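Local coordinates for protein fructose-bisphosphate aldolase (Slackia heliotrinireducens, PDB 4MOZ) that belongs to the DeoC/LacD family of aldolases and is built as a closed eight-stranded parallel barrel of the TIM type, at residues C[2-6]-C[31-36]; C[26-30]-C[136-140]; C[99-103]-C[172-176]; C[237-241]-C[264-268]; C[251-255]-C[287-291]. All coordinates share one frame. Numbering follows the deposited sequence.

Interaction 1: residues C[2-6]-C[31-36]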
loop_
_atom_site.group_PDB
_atom_site.type_symbol
_atom_site.label_atom_id
_atom_site.label_comp_id
_atom_site.label_asym_id
_atom_site.label_seq_id
_atom_site.Cartn_x
_atom_site.Cartn_y
_atom_site.Cartn_z
ATOM N N PRO C 2 40.666 -1.534 -21.859
ATOM C CA PRO C 2 41.538 -1.949 -20.760
ATOM C C PRO C 2 41.371 -3.427 -20.429
ATOM O O PRO C 2 40.641 -4.145 -21.114
ATOM C CB PRO C 2 41.047 -1.105 -19.571
ATOM C CG PRO C 2 40.250 0.005 -20.164
ATOM C CD PRO C 2 39.665 -0.544 -21.430
ATOM N N LYS C 3 42.059 -3.867 -19.383
ATOM C CA LYS C 3 41.858 -5.193 -18.827
ATOM C C LYS C 3 41.998 -5.150 -17.314
ATOM O O LYS C 3 42.895 -4.493 -16.786
ATOM C CB LYS C 3 42.850 -6.191 -19.419
ATOM C CG LYS C 3 42.639 -7.618 -18.941
ATOM C CD LYS C 3 43.521 -8.596 -19.693
ATOM C CE LYS C 3 43.518 -9.954 -19.014
ATOM N NZ LYS C 3 44.422 -9.974 -17.833
ATOM N N ILE C 4 41.094 -5.843 -16.628
ATOM C CA ILE C 4 41.177 -6.035 -15.185
ATOM C C ILE C 4 41.159 -7.534 -14.883
ATOM O O ILE C 4 40.668 -8.332 -15.685
ATOM C CB ILE C 4 40.025 -5.326 -14.433
ATOM C CG1 ILE C 4 38.657 -5.786 -14.960
ATOM C CG2 ILE C 4 40.164 -3.811 -14.542
ATOM C CD1 ILE C 4 37.514 -5.623 -13.977
ATOM N N THR C 5 41.715 -7.911 -13.739
ATOM C CA THR C 5 41.627 -9.286 -13.258
ATOM C C THR C 5 40.518 -9.370 -12.210
ATOM O O THR C 5 40.013 -8.339 -11.753
ATOM C CB THR C 5 42.954 -9.754 -12.634
ATOM O OG1 THR C 5 43.336 -8.847 -11.591
ATOM C CG2 THR C 5 44.057 -9.806 -13.688
ATOM N N ARG C 6 40.145 -10.591 -11.832
ATOM C CA ARG C 6 39.118 -10.807 -10.814
ATOM C C ARG C 6 39.443 -10.080 -9.511
ATOM O O ARG C 6 38.575 -9.423 -8.936
ATOM C CB ARG C 6 38.923 -12.297 -10.548
ATOM C CG ARG C 6 38.299 -13.062 -11.701
ATOM C CD ARG C 6 38.075 -14.517 -11.327
ATOM N NE ARG C 6 37.029 -14.686 -10.316
ATOM C CZ ARG C 6 35.731 -14.816 -10.586
ATOM N NH1 ARG C 6 35.299 -14.785 -11.840
ATOM N NH2 ARG C 6 34.858 -14.970 -9.597
ATOM N N THR C 31 31.425 -6.225 -17.967
ATOM C CA THR C 31 32.472 -5.323 -18.453
ATOM C C THR C 31 33.439 -6.011 -19.427
ATOM O O THR C 31 34.448 -5.425 -19.836
ATOM C CB THR C 31 33.268 -4.699 -17.286
ATOM O OG1 THR C 31 33.937 -5.732 -16.554
ATOM C CG2 THR C 31 32.351 -3.917 -16.346
ATOM N N GLN C 32 33.117 -7.249 -19.799
ATOM C CA GLN C 32 33.962 -8.071 -20.672
ATOM C C GLN C 32 35.412 -8.123 -20.176
ATOM O O GLN C 32 36.354 -8.118 -20.966
ATOM C CB GLN C 32 33.879 -7.593 -22.132
ATOM C CG GLN C 32 32.471 -7.588 -22.724
ATOM C CD GLN C 32 31.932 -8.977 -23.032
ATOM O OE1 GLN C 32 32.509 -9.994 -22.637
ATOM N NE2 GLN C 32 30.813 -9.023 -23.745
ATOM N N GLY C 33 35.572 -8.169 -18.856
ATOM C CA GLY C 33 36.887 -8.248 -18.225
ATOM C C GLY C 33 37.720 -6.984 -18.347
ATOM O O GLY C 33 38.942 -7.036 -18.212
ATOM N N THR C 34 37.064 -5.851 -18.591
ATOM C CA THR C 34 37.768 -4.586 -18.798
ATOM C C THR C 34 37.536 -3.550 -17.697
ATOM O O THR C 34 38.327 -2.623 -17.546
ATOM C CB THR C 34 37.383 -3.921 -20.134
ATOM O OG1 THR C 34 36.076 -3.336 -20.030
ATOM C CG2 THR C 34 37.430 -4.924 -21.286
ATOM N N GLY C 35 36.445 -3.694 -16.951
ATOM C CA GLY C 35 36.043 -2.681 -15.973
ATOM C C GLY C 35 35.228 -1.564 -16.605
ATOM O O GLY C 35 34.823 -0.623 -15.926
ATOM N N ARG C 36 34.987 -1.669 -17.910
ATOM C CA ARG C 36 34.215 -0.673 -18.654
ATOM C C ARG C 36 32.891 -1.278 -19.112
ATOM O O ARG C 36 32.845 -2.438 -19.525
ATOM C CB ARG C 36 35.007 -0.184 -19.870
ATOM C CG ARG C 36 36.297 0.558 -19.550
ATOM C CD ARG C 36 36.161 2.055 -19.779
ATOM N NE ARG C 36 37.460 2.724 -19.713
ATOM C CZ ARG C 36 38.248 2.970 -20.759
ATOM N NH1 ARG C 36 37.883 2.618 -21.988
ATOM N NH2 ARG C 36 39.409 3.578 -20.571
#
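The ring of Pro-2 lies over one face of the Arg-36 guanidinium, with Pro-2 CG 3.6 Å from Arg-36 CZ. A flat cation suits an apolar cover of this kind, because its N-H groups stay in the plane and keep their partners; Arg-36 NH1 bonds Thr-292 O. Two residues on, Ile-4 sets its side chain against the peptide joining Thr-34 and Gly-35: Ile-4 CG1 is 3.7 Å from Thr-34 C and 3.6 Å from Gly-35 N. Any residue but glycine would be awkward at position 35, since a CB would crowd Ile-4 CG2 and the preceding carbonyl. The backbones meet in a nearly straight hydrogen bond, Ile-4 N to Gly-33 O, 2.9 Å and 175°, beside a CA-H...O contact from Lys-3 CA to the same Gly-33 O at 3.5 Å. That carbonyl belongs to a type I' turn from Thr-31 to Thr-34, which overlaps the Schellman motif that ends helix 20-30, Gln-32 being its C-prime residue. Thr-34 suits this tight turn: its OG1 donates to Thr-31 O (2.7 Å) and accepts from Arg-36 N (2.9 Å), the latter an ST turn. Because the bond between the segments uses main-chain atoms alone, the side chains contribute by shape: Pro-2 and Ile-4 lie against a glycine-containing turn, whose Thr-34 CG2 in turn meets Pro-2 O at 3.3 Å, joining the N-terminal tail to the lead-in of the first barrel strand.

Interaction 2: residues C[26-30]-C[136-140]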
loop_
_atom_site.group_PDB
_atom_site.type_symbol
_atom_site.label_atom_id
_atom_site.label_comp_id
_atom_site.label_asym_id
_atom_site.label_seq_id
_atom_site.Cartn_x
_atom_site.Cartn_y
_atom_site.Cartn_z
ATOM N N ASN C 26 29.775 -11.829 -12.600
ATOM C CA ASN C 26 28.852 -10.940 -13.308
ATOM C C ASN C 26 29.467 -9.598 -13.685
ATOM O O ASN C 26 29.177 -9.051 -14.754
ATOM C CB ASN C 26 27.564 -10.747 -12.505
ATOM C CG ASN C 26 26.692 -11.994 -12.497
ATOM O OD1 ASN C 26 26.596 -12.707 -13.500
ATOM N ND2 ASN C 26 26.046 -12.259 -11.364
ATOM N N TYR C 27 30.319 -9.078 -12.806
ATOM C CA TYR C 27 31.037 -7.842 -13.082
ATOM C C TYR C 27 32.024 -8.036 -14.240
ATOM O O TYR C 27 32.138 -7.175 -15.117
ATOM C CB TYR C 27 31.771 -7.365 -11.834
ATOM C CG TYR C 27 32.160 -5.911 -11.890
ATOM C CD1 TYR C 27 33.336 -5.503 -12.519
ATOM C CD2 TYR C 27 31.352 -4.937 -11.305
ATOM C CE1 TYR C 27 33.692 -4.163 -12.566
ATOM C CE2 TYR C 27 31.699 -3.599 -11.346
ATOM C CZ TYR C 27 32.865 -3.217 -11.975
ATOM O OH TYR C 27 33.204 -1.887 -12.017
HETATM N N MSE C 28 32.722 -9.172 -14.236
HETATM C CA MSE C 28 33.644 -9.527 -15.321
HETATM C C MSE C 28 32.907 -9.728 -16.646
HETATM O O MSE C 28 33.355 -9.237 -17.680
HETATM C CB MSE C 28 34.462 -10.779 -14.973
HETATM C CG MSE C 28 35.447 -10.594 -13.825
HETATM SE SE MSE C 28 36.931 -9.390 -14.251
HETATM C CE MSE C 28 38.003 -10.618 -15.333
ATOM N N LYS C 29 31.780 -10.439 -16.611
ATOM C CA LYS C 29 30.967 -10.639 -17.808
ATOM C C LYS C 29 30.468 -9.305 -18.363
ATOM O O LYS C 29 30.665 -9.001 -19.540
ATOM C CB LYS C 29 29.778 -11.547 -17.515
ATOM C CG LYS C 29 30.083 -13.033 -17.473
ATOM C CD LYS C 29 28.790 -13.786 -17.207
ATOM C CE LYS C 29 29.028 -15.202 -16.718
ATOM N NZ LYS C 29 27.729 -15.813 -16.319
ATOM N N ALA C 30 29.843 -8.506 -17.501
ATOM C CA ALA C 30 29.226 -7.243 -17.909
ATOM C C ALA C 30 30.221 -6.276 -18.531
ATOM O O ALA C 30 29.898 -5.590 -19.502
ATOM C CB ALA C 30 28.520 -6.589 -16.736
ATOM N N VAL C 136 18.834 -18.615 -18.014
ATOM C CA VAL C 136 19.082 -17.336 -18.689
ATOM C C VAL C 136 20.252 -16.601 -18.038
ATOM O O VAL C 136 20.307 -16.467 -16.813
ATOM C CB VAL C 136 17.823 -16.447 -18.757
ATOM C CG1 VAL C 136 18.102 -15.172 -19.539
ATOM C CG2 VAL C 136 16.688 -17.208 -19.414
ATOM N N ASN C 137 21.179 -16.130 -18.871
ATOM C CA ASN C 137 22.406 -15.483 -18.406
ATOM C C ASN C 137 22.182 -14.043 -17.922
ATOM O O ASN C 137 22.660 -13.080 -18.532
ATOM C CB ASN C 137 23.492 -15.555 -19.493
ATOM C CG ASN C 137 24.830 -15.011 -19.027
ATOM O OD1 ASN C 137 25.248 -15.233 -17.885
ATOM N ND2 ASN C 137 25.511 -14.291 -19.914
ATOM N N VAL C 138 21.448 -13.911 -16.821
ATOM C CA VAL C 138 21.175 -12.607 -16.230
ATOM C C VAL C 138 22.367 -12.214 -15.373
ATOM O O VAL C 138 22.718 -12.914 -14.423
ATOM C CB VAL C 138 19.887 -12.614 -15.372
ATOM C CG1 VAL C 138 19.657 -11.249 -14.721
ATOM C CG2 VAL C 138 18.681 -13.016 -16.214
ATOM N N VAL C 139 22.993 -11.098 -15.722
ATOM C CA VAL C 139 24.170 -10.634 -14.993
ATOM C C VAL C 139 23.835 -9.470 -14.057
ATOM O O VAL C 139 24.570 -9.193 -13.115
ATOM C CB VAL C 139 25.342 -10.279 -15.942
ATOM C CG1 VAL C 139 25.738 -11.497 -16.771
ATOM C CG2 VAL C 139 24.991 -9.108 -16.848
ATOM N N GLY C 140 22.718 -8.797 -14.314
ATOM C CA GLY C 140 22.346 -7.663 -13.495
ATOM C C GLY C 140 20.956 -7.118 -13.720
ATOM O O GLY C 140 20.162 -7.667 -14.502
HETATM O O HOH W 1 23.888 -13.998 -11.968
#
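Helix 26-30 runs almost square across strand 138-140, at 95° and with the axes 8.1 Å apart; the closest CA atoms, 5.0 Å apart, are those of Asn-26 and Val-139. In this TIM barrel, helix 20-30 thus packs at the N-terminal starts of barrel strands, where Ala-30 and Val-139 both also touch Val-79 of strand 79-82. Val-139 is the main apolar piece: its CG2 lies 4.3 Å from Ala-30 CB, and its CG1 lies 3.8 Å from Lys-29 CD. A small alanine lets the helix come close, while the long lysine can cover valine with its methylenes and carry its charge beyond, to where Lys-29 NZ donates to Asn-137 OD1 at 3.0 Å. Asn-137 sits at the centre of an inverse gamma turn just before the strand, and its ND2 is held by Asn-98. Asn-26 satisfies main-chain carbonyls at the strand starts: its ND2 bonds Gly-170 O and also a water, 2.8 Å from Asn-26 ND2, which in turn donates to Val-138 O at 2.9 Å.

Interaction 3: residues C[99-103]-C[172-176]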
loop_
_atom_site.group_PDB
_atom_site.type_symbol
_atom_site.label_atom_id
_atom_site.label_comp_id
_atom_site.label_asym_id
_atom_site.label_seq_id
_atom_site.Cartn_x
_atom_site.Cartn_y
_atom_site.Cartn_z
ATOM N N TYR C 99 22.606 -10.600 -20.120
ATOM C CA TYR C 99 21.344 -9.870 -19.978
ATOM C C TYR C 99 21.276 -9.036 -18.707
ATOM O O TYR C 99 21.615 -9.504 -17.615
ATOM C CB TYR C 99 20.142 -10.820 -20.053
ATOM C CG TYR C 99 19.949 -11.438 -21.421
ATOM C CD1 TYR C 99 19.414 -10.691 -22.478
ATOM C CD2 TYR C 99 20.299 -12.770 -21.661
ATOM C CE1 TYR C 99 19.242 -11.254 -23.731
ATOM C CE2 TYR C 99 20.129 -13.344 -22.912
ATOM C CZ TYR C 99 19.600 -12.585 -23.944
ATOM O OH TYR C 99 19.428 -13.150 -25.189
ATOM N N LEU C 100 20.847 -7.787 -18.877
ATOM C CA LEU C 100 20.523 -6.910 -17.767
ATOM C C LEU C 100 19.017 -6.666 -17.810
ATOM O O LEU C 100 18.502 -6.076 -18.771
ATOM C CB LEU C 100 21.272 -5.587 -17.895
ATOM C CG LEU C 100 21.239 -4.660 -16.677
ATOM C CD1 LEU C 100 22.506 -4.823 -15.857
ATOM C CD2 LEU C 100 21.098 -3.215 -17.119
ATOM N N VAL C 101 18.312 -7.129 -16.780
ATOM C CA VAL C 101 16.856 -7.001 -16.732
ATOM C C VAL C 101 16.437 -5.624 -16.215
ATOM O O VAL C 101 16.700 -5.265 -15.061
ATOM C CB VAL C 101 16.202 -8.124 -15.902
ATOM C CG1 VAL C 101 14.685 -7.968 -15.890
ATOM C CG2 VAL C 101 16.587 -9.488 -16.465
ATOM N N LYS C 102 15.795 -4.858 -17.092
ATOM C CA LYS C 102 15.290 -3.540 -16.741
ATOM C C LYS C 102 14.006 -3.696 -15.927
ATOM O O LYS C 102 12.967 -4.080 -16.459
ATOM C CB LYS C 102 15.072 -2.698 -18.004
ATOM C CG LYS C 102 14.587 -1.275 -17.759
ATOM C CD LYS C 102 15.526 -0.499 -16.845
ATOM C CE LYS C 102 15.400 0.997 -17.069
ATOM N NZ LYS C 102 14.057 1.504 -16.669
HETATM N N MSE C 103 14.102 -3.393 -14.635
HETATM C CA MSE C 103 13.054 -3.697 -13.654
HETATM C C MSE C 103 11.814 -2.810 -13.740
HETATM O O MSE C 103 10.715 -3.256 -13.417
HETATM C CB MSE C 103 13.620 -3.619 -12.236
HETATM C CG MSE C 103 14.720 -4.610 -11.960
HETATM SE SE MSE C 103 14.137 -6.456 -12.149
HETATM C CE MSE C 103 12.930 -6.564 -10.614
ATOM N N ILE C 172 24.839 -7.345 -10.587
ATOM C CA ILE C 172 25.232 -5.944 -10.678
ATOM C C ILE C 172 23.987 -5.069 -10.847
ATOM O O ILE C 172 22.916 -5.568 -11.204
ATOM C CB ILE C 172 26.278 -5.675 -11.789
ATOM C CG1 ILE C 172 25.656 -5.796 -13.180
ATOM C CG2 ILE C 172 27.492 -6.596 -11.634
ATOM C CD1 ILE C 172 26.353 -4.959 -14.231
ATOM N N VAL C 173 24.121 -3.775 -10.565
ATOM C CA VAL C 173 22.996 -2.856 -10.685
ATOM C C VAL C 173 23.372 -1.587 -11.438
ATOM O O VAL C 173 24.314 -0.886 -11.065
ATOM C CB VAL C 173 22.413 -2.467 -9.310
ATOM C CG1 VAL C 173 21.198 -1.563 -9.483
ATOM C CG2 VAL C 173 22.036 -3.709 -8.515
ATOM N N VAL C 174 22.618 -1.305 -12.495
ATOM C CA VAL C 174 22.743 -0.062 -13.245
ATOM C C VAL C 174 21.492 0.781 -12.985
ATOM O O VAL C 174 20.370 0.323 -13.207
ATOM C CB VAL C 174 22.881 -0.309 -14.767
ATOM C CG1 VAL C 174 23.071 1.007 -15.515
ATOM C CG2 VAL C 174 24.030 -1.269 -15.067
ATOM N N LEU C 175 21.689 2.005 -12.506
ATOM C CA LEU C 175 20.583 2.930 -12.337
ATOM C C LEU C 175 20.608 4.000 -13.418
ATOM O O LEU C 175 21.633 4.645 -13.633
ATOM C CB LEU C 175 20.620 3.577 -10.950
ATOM C CG LEU C 175 20.456 2.667 -9.727
ATOM C CD1 LEU C 175 20.578 3.486 -8.450
ATOM C CD2 LEU C 175 19.132 1.913 -9.758
ATOM N N TRP C 176 19.490 4.160 -14.116
ATOM C CA TRP C 176 19.285 5.314 -14.977
ATOM C C TRP C 176 18.762 6.398 -14.098
ATOM O O TRP C 176 17.760 6.213 -13.418
ATOM C CB TRP C 176 18.234 5.019 -16.030
ATOM C CG TRP C 176 18.691 4.192 -17.200
ATOM C CD1 TRP C 176 18.816 4.603 -18.522
ATOM C CD2 TRP C 176 19.056 2.766 -17.203
ATOM N NE1 TRP C 176 19.238 3.569 -19.316
ATOM C CE2 TRP C 176 19.398 2.438 -18.590
ATOM C CE3 TRP C 176 19.136 1.773 -16.234
ATOM C CZ2 TRP C 176 19.799 1.159 -18.969
ATOM C CZ3 TRP C 176 19.548 0.492 -16.621
ATOM C CH2 TRP C 176 19.868 0.191 -17.960
#
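Apolar contact carries most of this meeting between strands 99-102 and 172-176, which are not neighbours in the sheet: strand 138-145 runs between them, and the axes come no closer than 8.6 Å, with 50° between their directions. Leu-100 is the hub. Its CD1 touches Ile-172 CD1 at 4.2 Å and Val-174 CG2 at 3.9 Å, while Leu-100 CD2 reaches Trp-176 CH2 at 3.7 Å, near the plane of the indole at its edge. A branched leucine serves well here because its forked end is wide enough to touch three residues along the other strand, whose residues 172, 174 and 176 alternate with Val-173 and Leu-175, which point away. The second kind of contact is CH-pi. Lys-102 CE lies over the face of the indole, 4.1 Å from the centroid of the Trp-176 six-membered ring and 19° off its normal. Lys-102 NZ is 5.5 Å from that centroid, so any cation-pi attraction is weak at most; the ammonium instead hydrogen-bonds Thr-144 OG1 and Asn-104 O. A buried lysine is tolerable when polar groups meet its tip and an aromatic face covers its methylenes. Side chains meeting across an intervening strand in this way fill the interior of a TIM barrel.

Interaction 4: residues C[237-241]-C[264-268]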
loop_
_atom_site.group_PDB
_atom_site.type_symbol
_atom_site.label_atom_id
_atom_site.label_comp_id
_atom_site.label_asym_id
_atom_site.label_seq_id
_atom_site.Cartn_x
_atom_site.Cartn_y
_atom_site.Cartn_z
ATOM N N GLY C 237 30.525 3.543 -11.160
ATOM C CA GLY C 237 30.951 3.889 -12.513
ATOM C C GLY C 237 29.866 4.630 -13.264
ATOM O O GLY C 237 28.714 4.198 -13.292
ATOM N N LEU C 238 30.230 5.754 -13.870
ATOM C CA LEU C 238 29.271 6.558 -14.613
ATOM C C LEU C 238 29.287 6.165 -16.083
ATOM O O LEU C 238 30.351 6.070 -16.698
ATOM C CB LEU C 238 29.582 8.046 -14.448
ATOM C CG LEU C 238 28.722 9.060 -15.209
ATOM C CD1 LEU C 238 28.687 10.374 -14.446
ATOM C CD2 LEU C 238 29.213 9.262 -16.639
ATOM N N VAL C 239 28.111 5.921 -16.645
ATOM C CA VAL C 239 28.013 5.706 -18.083
ATOM C C VAL C 239 27.153 6.802 -18.682
ATOM O O VAL C 239 26.219 7.294 -18.047
ATOM C CB VAL C 239 27.518 4.290 -18.474
ATOM C CG1 VAL C 239 28.291 3.219 -17.716
ATOM C CG2 VAL C 239 26.030 4.128 -18.240
ATOM N N CYS C 240 27.490 7.200 -19.897
ATOM C CA CYS C 240 26.798 8.293 -20.539
ATOM C C CYS C 240 26.283 7.862 -21.910
ATOM O O CYS C 240 26.221 6.664 -22.210
ATOM C CB CYS C 240 27.742 9.489 -20.640
ATOM S SG CYS C 240 26.895 11.071 -20.765
ATOM N N ALA C 241 25.904 8.836 -22.733
ATOM C CA ALA C 241 25.397 8.562 -24.075
ATOM C C ALA C 241 25.850 9.631 -25.072
ATOM O O ALA C 241 26.013 10.798 -24.717
ATOM C CB ALA C 241 23.875 8.454 -24.057
ATOM N N ALA C 264 34.046 8.909 -17.662
ATOM C CA ALA C 264 33.041 7.845 -17.768
ATOM C C ALA C 264 33.663 6.447 -17.709
ATOM O O ALA C 264 34.787 6.240 -18.172
ATOM C CB ALA C 264 32.229 8.011 -19.044
ATOM N N SER C 265 32.929 5.498 -17.128
ATOM C CA SER C 265 33.348 4.101 -17.069
ATOM C C SER C 265 32.645 3.263 -18.135
ATOM O O SER C 265 32.661 2.029 -18.089
ATOM C CB SER C 265 33.061 3.517 -15.689
ATOM O OG SER C 265 33.959 4.040 -14.732
ATOM N N GLY C 266 32.025 3.939 -19.096
ATOM C CA GLY C 266 31.373 3.258 -20.196
ATOM C C GLY C 266 30.310 4.092 -20.870
ATOM O O GLY C 266 30.298 5.317 -20.752
ATOM N N ASN C 267 29.417 3.416 -21.583
ATOM C CA ASN C 267 28.357 4.080 -22.333
ATOM C C ASN C 267 27.090 3.232 -22.437
ATOM O O ASN C 267 27.130 2.015 -22.231
ATOM C CB ASN C 267 28.851 4.475 -23.729
ATOM C CG ASN C 267 29.769 3.431 -24.341
ATOM O OD1 ASN C 267 29.377 2.278 -24.568
ATOM N ND2 ASN C 267 31.010 3.832 -24.612
ATOM N N ALA C 268 25.972 3.896 -22.732
ATOM C CA ALA C 268 24.700 3.231 -22.991
ATOM C C ALA C 268 24.133 3.750 -24.305
ATOM O O ALA C 268 23.944 4.960 -24.475
ATOM C CB ALA C 268 23.726 3.477 -21.850
HETATM O O HOH W 2 33.183 6.533 -14.209
#
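Two short main-chain hydrogen bonds tie the segments: Ser-265 N to Leu-238 O at 2.7 Å and Ala-268 N to Cys-240 O at 2.8 Å. Between them comes a weak one, Cys-240 N to Gly-266 O at 3.5 Å. The strands are parallel, with Cys-240 paired with Asn-267, and their axes splay by 44°. A water adds a link at the entry, accepting from Leu-238 N at 3.1 Å and lying 2.7 Å from Ser-265 OG, so a small hydroxyl residue is apt there. Glycine fits at both 237 and 266: a CB on Gly-237 would strike Ser-265 CB, and one on Gly-266 would press on Val-239 CG1 and on the carbonyl before it. The apolar side-chain contacts are few, though the close backbones help bury 349 Å² in all. Val-239 CG2 lies 4.3 Å from Ala-268 CB, and Leu-238 CD2 lies 4.1 Å from Ala-264 CB. These are consecutive barrel strands of a beta-alpha-beta unit whose helix is 248-260. Cys-240 and Asn-267 meet that helix at Gln-258 and Leu-255, and Asn-267 ND2 bonds Thr-292 OG1 of helix 278-294. Leu-238 instead packs under helix 222-232, while Val-239 and Ala-268 touch Lys-210 of strand 208-210.

Interaction 5: residues C[251-255]-C[287-291]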
loop_
_atom_site.group_PDB
_atom_site.type_symbol
_atom_site.label_atom_id
_atom_site.label_comp_id
_atom_site.label_asym_id
_atom_site.label_seq_id
_atom_site.Cartn_x
_atom_site.Cartn_y
_atom_site.Cartn_z
ATOM N N PHE C 251 29.605 11.129 -33.086
ATOM C CA PHE C 251 29.121 10.232 -32.047
ATOM C C PHE C 251 30.267 9.501 -31.337
ATOM O O PHE C 251 30.316 9.461 -30.103
ATOM C CB PHE C 251 28.118 9.226 -32.634
ATOM C CG PHE C 251 27.673 8.173 -31.657
ATOM C CD1 PHE C 251 26.690 8.450 -30.707
ATOM C CD2 PHE C 251 28.241 6.903 -31.678
ATOM C CE1 PHE C 251 26.285 7.481 -29.801
ATOM C CE2 PHE C 251 27.840 5.930 -30.776
ATOM C CZ PHE C 251 26.861 6.220 -29.836
ATOM N N LEU C 252 31.182 8.931 -32.120
ATOM C CA LEU C 252 32.284 8.150 -31.562
ATOM C C LEU C 252 33.287 9.044 -30.840
ATOM O O LEU C 252 33.946 8.604 -29.900
ATOM C CB LEU C 252 32.966 7.301 -32.645
ATOM C CG LEU C 252 32.134 6.169 -33.272
ATOM C CD1 LEU C 252 32.717 5.745 -34.613
ATOM C CD2 LEU C 252 31.998 4.968 -32.345
ATOM N N GLN C 253 33.375 10.300 -31.281
ATOM C CA GLN C 253 34.207 11.317 -30.635
ATOM C C GLN C 253 33.626 11.744 -29.290
ATOM O O GLN C 253 34.367 11.971 -28.337
ATOM C CB GLN C 253 34.397 12.536 -31.552
ATOM C CG GLN C 253 35.353 13.606 -31.025
ATOM C CD GLN C 253 36.806 13.147 -30.980
ATOM O OE1 GLN C 253 37.380 12.757 -31.996
ATOM N NE2 GLN C 253 37.410 13.204 -29.797
ATOM N N GLN C 254 32.303 11.859 -29.217
ATOM C CA GLN C 254 31.631 12.158 -27.954
ATOM C C GLN C 254 31.924 11.078 -26.916
ATOM O O GLN C 254 32.306 11.387 -25.791
ATOM C CB GLN C 254 30.126 12.287 -28.152
ATOM C CG GLN C 254 29.686 13.582 -28.814
ATOM C CD GLN C 254 28.178 13.676 -28.952
ATOM O OE1 GLN C 254 27.434 12.974 -28.263
ATOM N NE2 GLN C 254 27.715 14.549 -29.843
ATOM N N LEU C 255 31.762 9.817 -27.311
ATOM C CA LEU C 255 31.998 8.683 -26.418
ATOM C C LEU C 255 33.440 8.629 -25.930
ATOM O O LEU C 255 33.699 8.304 -24.769
ATOM C CB LEU C 255 31.634 7.361 -27.106
ATOM C CG LEU C 255 30.187 7.112 -27.542
ATOM C CD1 LEU C 255 30.020 5.648 -27.921
ATOM C CD2 LEU C 255 29.182 7.493 -26.460
ATOM N N ALA C 287 32.306 -0.756 -33.289
ATOM C CA ALA C 287 32.984 0.539 -33.184
ATOM C C ALA C 287 32.946 1.084 -31.754
ATOM O O ALA C 287 33.978 1.500 -31.213
ATOM C CB ALA C 287 32.377 1.541 -34.154
ATOM N N ILE C 288 31.758 1.069 -31.149
ATOM C CA ILE C 288 31.578 1.514 -29.765
ATOM C C ILE C 288 32.413 0.664 -28.804
ATOM O O ILE C 288 33.153 1.203 -27.981
ATOM C CB ILE C 288 30.091 1.497 -29.353
ATOM C CG1 ILE C 288 29.291 2.503 -30.191
ATOM C CG2 ILE C 288 29.938 1.811 -27.870
ATOM C CD1 ILE C 288 27.789 2.319 -30.106
ATOM N N SER C 289 32.302 -0.658 -28.927
ATOM C CA SER C 289 33.042 -1.594 -28.081
ATOM C C SER C 289 34.559 -1.487 -28.254
ATOM O O SER C 289 35.310 -1.764 -27.317
ATOM C CB SER C 289 32.595 -3.033 -28.347
ATOM O OG SER C 289 31.358 -3.314 -27.714
ATOM N N ALA C 290 35.005 -1.094 -29.446
ATOM C CA ALA C 290 36.433 -0.932 -29.706
ATOM C C ALA C 290 37.000 0.238 -28.909
ATOM O O ALA C 290 38.070 0.119 -28.314
ATOM C CB ALA C 290 36.706 -0.767 -31.192
ATOM N N ILE C 291 36.273 1.356 -28.887
ATOM C CA ILE C 291 36.635 2.491 -28.037
ATOM C C ILE C 291 36.542 2.110 -26.560
ATOM O O ILE C 291 37.500 2.283 -25.809
ATOM C CB ILE C 291 35.752 3.728 -28.309
ATOM C CG1 ILE C 291 36.050 4.294 -29.701
ATOM C CG2 ILE C 291 35.966 4.794 -27.239
ATOM C CD1 ILE C 291 35.082 5.366 -30.160
#
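Ile-288 is one of two large bumps of helix 287-291, and three side chains of helix 251-255 form the hollow that receives it. Its CD1 comes 3.7 Å from Phe-251 CE2, meeting the ring at its edge; its CG1 lies 4.2 Å from Leu-252 CD2; and its CG2 lies 3.8 Å from Leu-255 CD1. A beta-branched isoleucine is well shaped for such a place, as its methyls diverge and can touch residues one turn apart on the other helix. Leu-252 is the bump in the reverse direction. It points at the partner helix, and its CD2 settles 3.9 Å from Ala-287 CB, where a single methyl makes a shallow seat for it. One turn further on, Ile-291 extends its CD1 to lie 3.8 Å from Leu-252 CB and 3.4 Å from Leu-252 O, thus filling the dip beside the helix backbone. The side chains that meet here are all apolar, and the polar Gln-253 and Ser-289 stay clear of the interface. The helix axes are 10.4 Å apart and 27° from parallel. Helix 298-305 lies alongside, its Phe-305 touching Ala-287 and its Ala-301 touching Ile-291. Inward, Phe-251, Leu-255 and Ile-288 all rest on strand 266-269. Successive helices packed side by side, roughly parallel, round the strands form the outer layer of a TIM barrel, and 248-260 and 278-294 are one such pair.

From the N terminus, interaction 1 closes a loop round helix 20-30, bringing the tail to the approach to strand 37-41. Interaction 2 opens on that helix before the loop has closed, so the two cross, and it ends at strand 138-145. Interaction 3 crosses it in turn, starting at 99-103 and closing at 172-176 inside the barrel. Interactions 4 and 5 follow in series and cross each other: 251-255 lies in the loop that 4 closes between the last two strands, and 5 joins that loop's helix to helix 278-294. Arg-36 touches Ser-265 and Ile-291, so interaction 1 brings the chain's beginning against the approach to the last barrel strand and against helix 278-294.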